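Local coordinates for protein MGS-M5 (Unidentified, PDB 4Q3N) that probably catalyses the NAD-dependent interconversion of L-lactate and pyruvate, as a tetrameric dehydrogenase built on a Rossmann fold, at residues Ser4-Val9 against Ala72-Ile77; Leu117-Pro122 against Ile142-Ser147; Val9-Val14 against Leu33-Lys38. All blocks are in the same frame, centred on the assembly; numbering follows the deposited sequence.

The three contacts sample one parallel six-stranded sheet, the core of a Rossmann-type nucleotide-binding domain, and illustrate how such a sheet is joined strand by strand. Contact 3 lies within the loop of chain closed by contact 1, and contact 2 follows both. Contacts 1 and 3 share Val9, at the end of strand 5-9, and their centres are about 12 Å apart: contact 3 joins this strand to 30-34, contact 1 to 74-77. Contact 2, about 14 Å between centres from contact 1, carries on from the next strand, 115-118, to the sheet's outermost strand within the chain, 141-143. Contacts 2 and 3 reach the C-terminal ends of the strands, where dehydrogenases of this family hold NAD.

Contact 1: residues Ser4-Val9 against Ala72-Ile77; sequences SKVVVV and AGLVVI. With ACT (acetate ion), chain G.
Ala72 leads in with its methyl group, CB lying 3.6 Å from CG2 of Val7. The aliphatic part of Lys5, fully extended, runs past Ala72, and its NZ continues to a salt bridge with Asp71. At Gly73 the backbone takes over: Gly73 N donates to Lys5 O at 2.9 Å, a bond bent to 147° at the hydrogen. The same carbonyl is met weakly by Leu74 N, at 3.4 Å, so two successive amides converge on one oxygen where the strand pairing begins. Leu74 then accepts through its O from Val7 N, while its side chain runs alongside Val6, CD2 to CG2 at 4.1 Å, both pointing to the face covered by Tyr18 of helix 13-25 and by Thr242 and Phe246 of helix 232-246. This is parallel pairing of neighbouring strands at the centre of a Rossmann fold, with valines on both faces of the sheet. Val75 turns to the other face, which it shares with Val7 and Val9. Its CG1 is anti to the backbone N (chi1 176°) and reaches forward to CG2 of Val9 at 3.6 Å; its CG2 rests near CB of Val7. Val76 is bonded to strand 5-9 through both its N and its O: the N donates to Val7 O at 2.8 Å and the O accepts from Val9 N in an almost straight bond (178°). On the Val6 face, CG2 of Val76 meets CG1 of Val6. Ile77 pairs with Val9, their CA atoms 4.9 Å apart. Just before strand 5-9, Ser4 OG donates to an acetate ion, probably from the crystallisation liquor, that Arg57 also holds.

Contact 2: residues Leu117-Pro122 against Ile142-Ser147; sequences LVASNP and IGSGTS
Leu117 and Ile142 meet with their side chains on the same face of the sheet, and the leucine shows how a branched residue distributes its contacts. Its CB lies 3.9 Å from CD1 of Leu74, on strand 74-77. CG lies anti to the backbone N (chi1 172°), and from it CD1 reaches across to the neighbouring strand. This methyl group lies 3.8 Å from CG1 of Ile142 and equally close to the carbonyl carbon, C, of Gly143, so that it bears on both side chain and main chain; CD1 of Ile142 is also near. Leu238 and Ile241 of helix 232-246 pack on Leu117 as well. Strands 115-118 and 141-143 are the two strands of a beta-alpha-beta unit whose connection contains helix 123-134, and they pair in parallel at the sheet's last step. Val118 makes two of the bonds of the pairing: its N donates to Ile142 O at 2.8 Å, and its O accepts from Ser144 N at 3.0 Å. Opposite Val118 sits Gly143, with their CA atoms 4.4 Å apart. Beyond the paired residues the two segments part. Ser144 keeps its OG 3.8 Å from CA of Ala119, while its carbonyl, opening a type II' turn, receives both N and OG of Ser147, the OG at 2.7 Å. Segment 117-122 runs on through a cis peptide bond between Asn121 and Pro122 into helix 123-134.

Contact 3: residues Val9-Val14 against Leu33-Lys38; sequences VGTGFV and LLDIDK
Val9 and Leu34 form a parallel bridge, CA to CA 4.8 Å, and Gly10 N extends it with a nearly straight bond (170°) to Leu34 O at 2.8 Å. Past this point strand pairing gives way to a carboxylate. Asp35 OD2 takes two hydrogen bonds from Thr11. The backbone N, at 2.8 Å, uses the anti lone pair of OD2, whereas the side-chain OG1, at 2.9 Å, comes in from above the carboxylate, 56° out of its plane. OG1 sits between the backbone N and the carbonyl carbon of its own residue (chi1 56°), which brings it to the same oxygen that the backbone N already meets. CG2 of Thr11 meets Leu33 CB at 3.9 Å. The other oxygen, OD1, accepts from Asp37 N in an Asx turn; with both oxygens engaged, the carboxylate should rotate little. Gly10 and Gly12 fit the glycine-rich loop of a Rossmann fold, and an acidic residue after the second strand, as here, commonly binds the adenosine ribose in NAD-dependent relatives. The loop leads from strand 5-9 into helix 13-25, whose Phe13 meets Phe13 of a neighbouring subunit, the ring planes nearly parallel, while strand 30-34 runs out toward helix 38-49, with Ala41 packed on Asp35.

Contact 1: residues Ser4-Val9 against Ala72-Ile77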
loop_
_atom_site.group_PDB
_atom_site.type_symbol
_atom_site.label_atom_id
_atom_site.label_comp_id
_atom_site.label_asym_id
_atom_site.label_seq_id
_atom_site.Cartn_x
_atom_site.Cartn_y
_atom_site.Cartn_z
ATOM N N SER A 4 -14.272 -12.139 -2.625
ATOM C CA SER A 4 -13.866 -10.796 -2.176
ATOM C C SER A 4 -15.066 -9.878 -1.933
ATOM O O SER A 4 -15.091 -8.745 -2.368
ATOM C CB SER A 4 -12.859 -10.114 -3.145
ATOM O OG SER A 4 -12.143 -8.993 -2.494
ATOM N N LYS A 5 -16.015 -10.374 -1.141
ATOM C CA LYS A 5 -17.224 -9.607 -0.818
ATOM C C LYS A 5 -17.556 -9.643 0.657
ATOM O O LYS A 5 -17.654 -10.730 1.251
ATOM C CB LYS A 5 -18.415 -10.190 -1.594
ATOM C CG LYS A 5 -19.702 -9.375 -1.412
ATOM C CD LYS A 5 -20.714 -10.068 -2.326
ATOM C CE LYS A 5 -22.110 -9.501 -2.097
ATOM N NZ LYS A 5 -23.111 -10.144 -3.050
ATOM N N VAL A 6 -17.760 -8.465 1.224
ATOM C CA VAL A 6 -18.131 -8.343 2.615
ATOM C C VAL A 6 -19.479 -7.640 2.710
ATOM O O VAL A 6 -19.727 -6.673 1.987
ATOM C CB VAL A 6 -17.073 -7.544 3.408
ATOM C CG1 VAL A 6 -17.596 -7.236 4.833
ATOM C CG2 VAL A 6 -15.731 -8.323 3.449
ATOM N N VAL A 7 -20.358 -8.136 3.588
ATOM C CA VAL A 7 -21.594 -7.427 3.879
ATOM C C VAL A 7 -21.480 -6.857 5.312
ATOM O O VAL A 7 -21.030 -7.561 6.239
ATOM C CB VAL A 7 -22.841 -8.385 3.762
ATOM C CG1 VAL A 7 -24.134 -7.639 4.237
ATOM C CG2 VAL A 7 -22.960 -8.936 2.334
ATOM N N VAL A 8 -21.818 -5.580 5.473
ATOM C CA VAL A 8 -21.850 -4.938 6.780
ATOM C C VAL A 8 -23.329 -4.757 7.246
ATOM O O VAL A 8 -24.117 -4.095 6.570
ATOM C CB VAL A 8 -21.147 -3.569 6.761
ATOM C CG1 VAL A 8 -21.246 -2.898 8.199
ATOM C CG2 VAL A 8 -19.674 -3.742 6.321
ATOM N N VAL A 9 -23.708 -5.351 8.373
ATOM C CA VAL A 9 -25.100 -5.205 8.842
ATOM C C VAL A 9 -25.091 -4.176 9.986
ATOM O O VAL A 9 -24.522 -4.430 11.054
ATOM C CB VAL A 9 -25.720 -6.552 9.343
ATOM C CG1 VAL A 9 -27.206 -6.311 9.874
ATOM C CG2 VAL A 9 -25.631 -7.600 8.271
ATOM N N ALA A 72 -21.643 -13.704 -0.208
ATOM C CA ALA A 72 -20.676 -12.928 0.574
ATOM C C ALA A 72 -19.712 -13.893 1.268
ATOM O O ALA A 72 -20.125 -14.963 1.697
ATOM C CB ALA A 72 -21.382 -12.066 1.579
ATOM N N GLY A 73 -18.432 -13.530 1.352
ATOM C CA GLY A 73 -17.463 -14.377 2.030
ATOM C C GLY A 73 -17.542 -14.105 3.541
ATOM O O GLY A 73 -17.241 -14.968 4.364
ATOM N N LEU A 74 -17.976 -12.912 3.902
ATOM C CA LEU A 74 -17.960 -12.500 5.325
ATOM C C LEU A 74 -19.131 -11.576 5.603
ATOM O O LEU A 74 -19.392 -10.660 4.823
ATOM C CB LEU A 74 -16.643 -11.747 5.669
ATOM C CG LEU A 74 -16.491 -11.191 7.093
ATOM C CD1 LEU A 74 -16.251 -12.353 8.068
ATOM C CD2 LEU A 74 -15.290 -10.157 7.136
ATOM N N VAL A 75 -19.849 -11.799 6.699
ATOM C CA VAL A 75 -20.855 -10.790 7.092
ATOM C C VAL A 75 -20.438 -10.291 8.449
ATOM O O VAL A 75 -20.196 -11.107 9.365
ATOM C CB VAL A 75 -22.290 -11.373 7.145
ATOM C CG1 VAL A 75 -23.267 -10.295 7.649
ATOM C CG2 VAL A 75 -22.708 -11.932 5.747
ATOM N N VAL A 76 -20.353 -8.973 8.577
ATOM C CA VAL A 76 -19.950 -8.352 9.830
ATOM C C VAL A 76 -21.170 -7.728 10.479
ATOM O O VAL A 76 -21.795 -6.839 9.902
ATOM C CB VAL A 76 -18.882 -7.287 9.611
ATOM C CG1 VAL A 76 -18.386 -6.670 10.977
ATOM C CG2 VAL A 76 -17.649 -7.936 8.801
ATOM N N ILE A 77 -21.521 -8.204 11.663
ATOM C CA ILE A 77 -22.743 -7.727 12.326
ATOM C C ILE A 77 -22.418 -6.692 13.403
ATOM O O ILE A 77 -21.672 -6.973 14.344
ATOM C CB ILE A 77 -23.526 -8.889 12.969
ATOM C CG1 ILE A 77 -23.819 -9.972 11.905
ATOM C CG2 ILE A 77 -24.804 -8.347 13.700
ATOM C CD1 ILE A 77 -24.331 -11.288 12.495
HETATM C C ACT G . -8.163 -9.472 -1.618
HETATM O O ACT G . -7.353 -8.552 -1.918
HETATM O OXT ACT G . -9.255 -9.525 -2.248
HETATM C CH3 ACT G . -7.824 -10.458 -0.544
#

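Contact 2: residues Leu117-Pro122 against Ile142-Ser147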
loop_
_atom_site.group_PDB
_atom_site.type_symbol
_atom_site.label_atom_id
_atom_site.label_comp_id
_atom_site.label_asym_id
_atom_site.label_seq_id
_atom_site.Cartn_x
_atom_site.Cartn_y
_atom_site.Cartn_z
ATOM N N LEU A 117 -18.782 -12.532 11.501
ATOM C CA LEU A 117 -17.963 -11.759 12.442
ATOM C C LEU A 117 -18.844 -10.794 13.230
ATOM O O LEU A 117 -19.405 -9.861 12.648
ATOM C CB LEU A 117 -16.895 -10.961 11.693
ATOM C CG LEU A 117 -16.060 -9.943 12.470
ATOM C CD1 LEU A 117 -15.462 -10.584 13.732
ATOM C CD2 LEU A 117 -14.898 -9.367 11.555
ATOM N N VAL A 118 -18.983 -11.010 14.534
ATOM C CA VAL A 118 -19.911 -10.192 15.335
ATOM C C VAL A 118 -19.110 -9.088 16.019
ATOM O O VAL A 118 -18.092 -9.378 16.640
ATOM C CB VAL A 118 -20.642 -11.071 16.378
ATOM C CG1 VAL A 118 -21.536 -10.191 17.283
ATOM C CG2 VAL A 118 -21.486 -12.105 15.667
ATOM N N ALA A 119 -19.505 -7.823 15.865
ATOM C CA ALA A 119 -18.811 -6.749 16.589
ATOM C C ALA A 119 -19.752 -6.095 17.622
ATOM O O ALA A 119 -19.301 -5.352 18.479
ATOM C CB ALA A 119 -18.277 -5.666 15.627
ATOM N N SER A 120 -21.041 -6.388 17.528
ATOM C CA SER A 120 -22.042 -5.852 18.454
ATOM C C SER A 120 -21.684 -6.183 19.895
ATOM O O SER A 120 -21.241 -7.278 20.137
ATOM C CB SER A 120 -23.419 -6.442 18.138
ATOM O OG SER A 120 -23.786 -6.218 16.795
ATOM N N ASN A 121 -21.943 -5.289 20.847
ATOM C CA ASN A 121 -21.692 -5.581 22.253
ATOM C C ASN A 121 -22.940 -6.006 22.976
ATOM O O ASN A 121 -23.993 -5.483 22.684
ATOM C CB ASN A 121 -21.102 -4.362 22.966
ATOM C CG ASN A 121 -19.640 -4.152 22.605
ATOM O OD1 ASN A 121 -19.220 -3.045 22.272
ATOM N ND2 ASN A 121 -18.869 -5.232 22.645
ATOM N N PRO A 122 -22.815 -6.932 23.961
ATOM C CA PRO A 122 -21.552 -7.541 24.438
ATOM C C PRO A 122 -21.104 -8.663 23.501
ATOM O O PRO A 122 -21.823 -9.645 23.265
ATOM C CB PRO A 122 -21.919 -8.068 25.847
ATOM C CG PRO A 122 -23.368 -8.283 25.786
ATOM C CD PRO A 122 -23.956 -7.280 24.836
ATOM N N ILE A 142 -17.186 -15.916 14.514
ATOM C CA ILE A 142 -16.303 -15.327 15.487
ATOM C C ILE A 142 -16.820 -13.981 15.932
ATOM O O ILE A 142 -17.705 -13.371 15.289
ATOM C CB ILE A 142 -14.845 -15.147 14.889
ATOM C CG1 ILE A 142 -14.892 -14.296 13.623
ATOM C CG2 ILE A 142 -14.258 -16.503 14.580
ATOM C CD1 ILE A 142 -13.497 -13.954 13.046
ATOM N N GLY A 143 -16.235 -13.477 17.013
ATOM C CA GLY A 143 -16.495 -12.096 17.410
ATOM C C GLY A 143 -15.174 -11.317 17.449
ATOM O O GLY A 143 -14.110 -11.908 17.484
ATOM N N SER A 144 -15.245 -9.990 17.495
ATOM C CA SER A 144 -14.025 -9.198 17.515
ATOM C C SER A 144 -13.281 -9.300 18.873
ATOM O O SER A 144 -12.081 -8.969 18.944
ATOM C CB SER A 144 -14.320 -7.737 17.178
ATOM O OG SER A 144 -15.336 -7.196 17.985
ATOM N N GLY A 145 -13.983 -9.737 19.918
ATOM C CA GLY A 145 -13.331 -10.081 21.179
ATOM C C GLY A 145 -12.381 -9.006 21.687
ATOM O O GLY A 145 -12.715 -7.822 21.725
ATOM N N THR A 146 -11.189 -9.412 22.086
ATOM C CA THR A 146 -10.254 -8.475 22.718
ATOM C C THR A 146 -9.176 -8.007 21.711
ATOM O O THR A 146 -8.079 -7.582 22.089
ATOM C CB THR A 146 -9.588 -9.140 23.936
ATOM O OG1 THR A 146 -9.139 -10.437 23.544
ATOM C CG2 THR A 146 -10.612 -9.312 25.129
ATOM N N SER A 147 -9.475 -8.092 20.416
ATOM C CA SER A 147 -8.486 -7.625 19.421
ATOM C C SER A 147 -8.181 -6.131 19.616
ATOM O O SER A 147 -7.035 -5.716 19.610
ATOM C CB SER A 147 -9.009 -7.885 17.989
ATOM O OG SER A 147 -10.311 -7.267 17.852
#

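Contact 3: residues Val9-Val14 against Leu33-Lys38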
loop_
_atom_site.group_PDB
_atom_site.type_symbol
_atom_site.label_atom_id
_atom_site.label_comp_id
_atom_site.label_asym_id
_atom_site.label_seq_id
_atom_site.Cartn_x
_atom_site.Cartn_y
_atom_site.Cartn_z
ATOM N N VAL A 9 -23.708 -5.351 8.373
ATOM C CA VAL A 9 -25.100 -5.205 8.842
ATOM C C VAL A 9 -25.091 -4.176 9.986
ATOM O O VAL A 9 -24.522 -4.430 11.054
ATOM C CB VAL A 9 -25.720 -6.552 9.343
ATOM C CG1 VAL A 9 -27.206 -6.311 9.874
ATOM C CG2 VAL A 9 -25.631 -7.600 8.271
ATOM N N GLY A 10 -25.729 -3.037 9.754
ATOM C CA GLY A 10 -25.867 -1.973 10.762
ATOM C C GLY A 10 -24.920 -0.889 10.318
ATOM O O GLY A 10 -23.706 -1.101 10.293
ATOM N N THR A 11 -25.428 0.262 9.912
ATOM C CA THR A 11 -24.479 1.274 9.451
ATOM C C THR A 11 -24.353 2.419 10.496
ATOM O O THR A 11 -24.464 3.578 10.157
ATOM C CB THR A 11 -24.896 1.838 8.053
ATOM O OG1 THR A 11 -26.222 2.349 8.124
ATOM C CG2 THR A 11 -24.861 0.779 6.963
ATOM N N GLY A 12 -24.129 2.096 11.761
ATOM C CA GLY A 12 -23.830 3.125 12.757
ATOM C C GLY A 12 -22.311 3.413 12.652
ATOM O O GLY A 12 -21.674 2.947 11.716
ATOM N N PHE A 13 -21.722 4.138 13.613
ATOM C CA PHE A 13 -20.334 4.513 13.423
ATOM C C PHE A 13 -19.381 3.327 13.487
ATOM O O PHE A 13 -18.340 3.379 12.871
ATOM C CB PHE A 13 -19.920 5.587 14.431
ATOM C CG PHE A 13 -20.645 6.886 14.194
ATOM C CD1 PHE A 13 -20.307 7.681 13.112
ATOM C CD2 PHE A 13 -21.710 7.259 14.976
ATOM C CE1 PHE A 13 -20.989 8.871 12.854
ATOM C CE2 PHE A 13 -22.401 8.445 14.724
ATOM C CZ PHE A 13 -22.040 9.233 13.638
ATOM N N VAL A 14 -19.715 2.258 14.199
ATOM C CA VAL A 14 -18.806 1.080 14.144
ATOM C C VAL A 14 -18.780 0.452 12.743
ATOM O O VAL A 14 -17.711 0.288 12.138
ATOM C CB VAL A 14 -19.207 0.018 15.211
ATOM C CG1 VAL A 14 -18.420 -1.256 15.012
ATOM C CG2 VAL A 14 -18.975 0.569 16.653
ATOM N N LEU A 33 -23.805 -2.678 2.133
ATOM C CA LEU A 33 -24.222 -2.094 3.396
ATOM C C LEU A 33 -25.701 -2.388 3.632
ATOM O O LEU A 33 -26.545 -2.114 2.748
ATOM C CB LEU A 33 -24.007 -0.573 3.388
ATOM C CG LEU A 33 -22.571 -0.147 2.999
ATOM C CD1 LEU A 33 -22.530 1.379 3.009
ATOM C CD2 LEU A 33 -21.502 -0.702 3.983
ATOM N N LEU A 34 -26.014 -2.954 4.796
ATOM C CA LEU A 34 -27.405 -3.253 5.171
ATOM C C LEU A 34 -27.786 -2.472 6.414
ATOM O O LEU A 34 -27.019 -2.411 7.366
ATOM C CB LEU A 34 -27.598 -4.744 5.464
ATOM C CG LEU A 34 -28.109 -5.658 4.356
ATOM C CD1 LEU A 34 -27.195 -5.536 3.147
ATOM C CD2 LEU A 34 -28.175 -7.128 4.867
ATOM N N ASP A 35 -28.972 -1.908 6.428
ATOM C CA ASP A 35 -29.438 -1.239 7.624
ATOM C C ASP A 35 -30.941 -1.292 7.620
ATOM O O ASP A 35 -31.553 -1.245 6.557
ATOM C CB ASP A 35 -28.964 0.218 7.668
ATOM C CG ASP A 35 -29.105 0.827 9.047
ATOM O OD1 ASP A 35 -30.213 1.279 9.389
ATOM O OD2 ASP A 35 -28.128 0.855 9.797
ATOM N N ILE A 36 -31.551 -1.381 8.790
ATOM C CA ILE A 36 -33.018 -1.358 8.835
ATOM C C ILE A 36 -33.520 -0.038 8.236
ATOM O O ILE A 36 -34.615 0.042 7.708
ATOM C CB ILE A 36 -33.520 -1.572 10.273
ATOM C CG1 ILE A 36 -35.036 -1.493 10.304
ATOM C CG2 ILE A 36 -32.897 -0.576 11.213
ATOM C CD1 ILE A 36 -35.719 -2.460 9.309
ATOM N N ASP A 37 -32.708 1.007 8.273
ATOM C CA ASP A 37 -33.095 2.286 7.647
ATOM C C ASP A 37 -32.449 2.257 6.257
ATOM O O ASP A 37 -31.248 2.546 6.112
ATOM C CB ASP A 37 -32.613 3.478 8.504
ATOM C CG ASP A 37 -32.887 4.843 7.864
ATOM O OD1 ASP A 37 -33.343 4.919 6.710
ATOM O OD2 ASP A 37 -32.640 5.866 8.541
ATOM N N LYS A 38 -33.214 1.863 5.240
ATOM C CA LYS A 38 -32.612 1.640 3.916
ATOM C C LYS A 38 -32.044 2.936 3.320
ATOM O O LYS A 38 -31.003 2.896 2.703
ATOM C CB LYS A 38 -33.629 1.038 2.936
ATOM C CG LYS A 38 -33.117 0.804 1.471
ATOM C CD LYS A 38 -31.814 -0.021 1.323
ATOM C CE LYS A 38 -31.516 -0.380 -0.172
ATOM N NZ LYS A 38 -32.266 -1.582 -0.665
#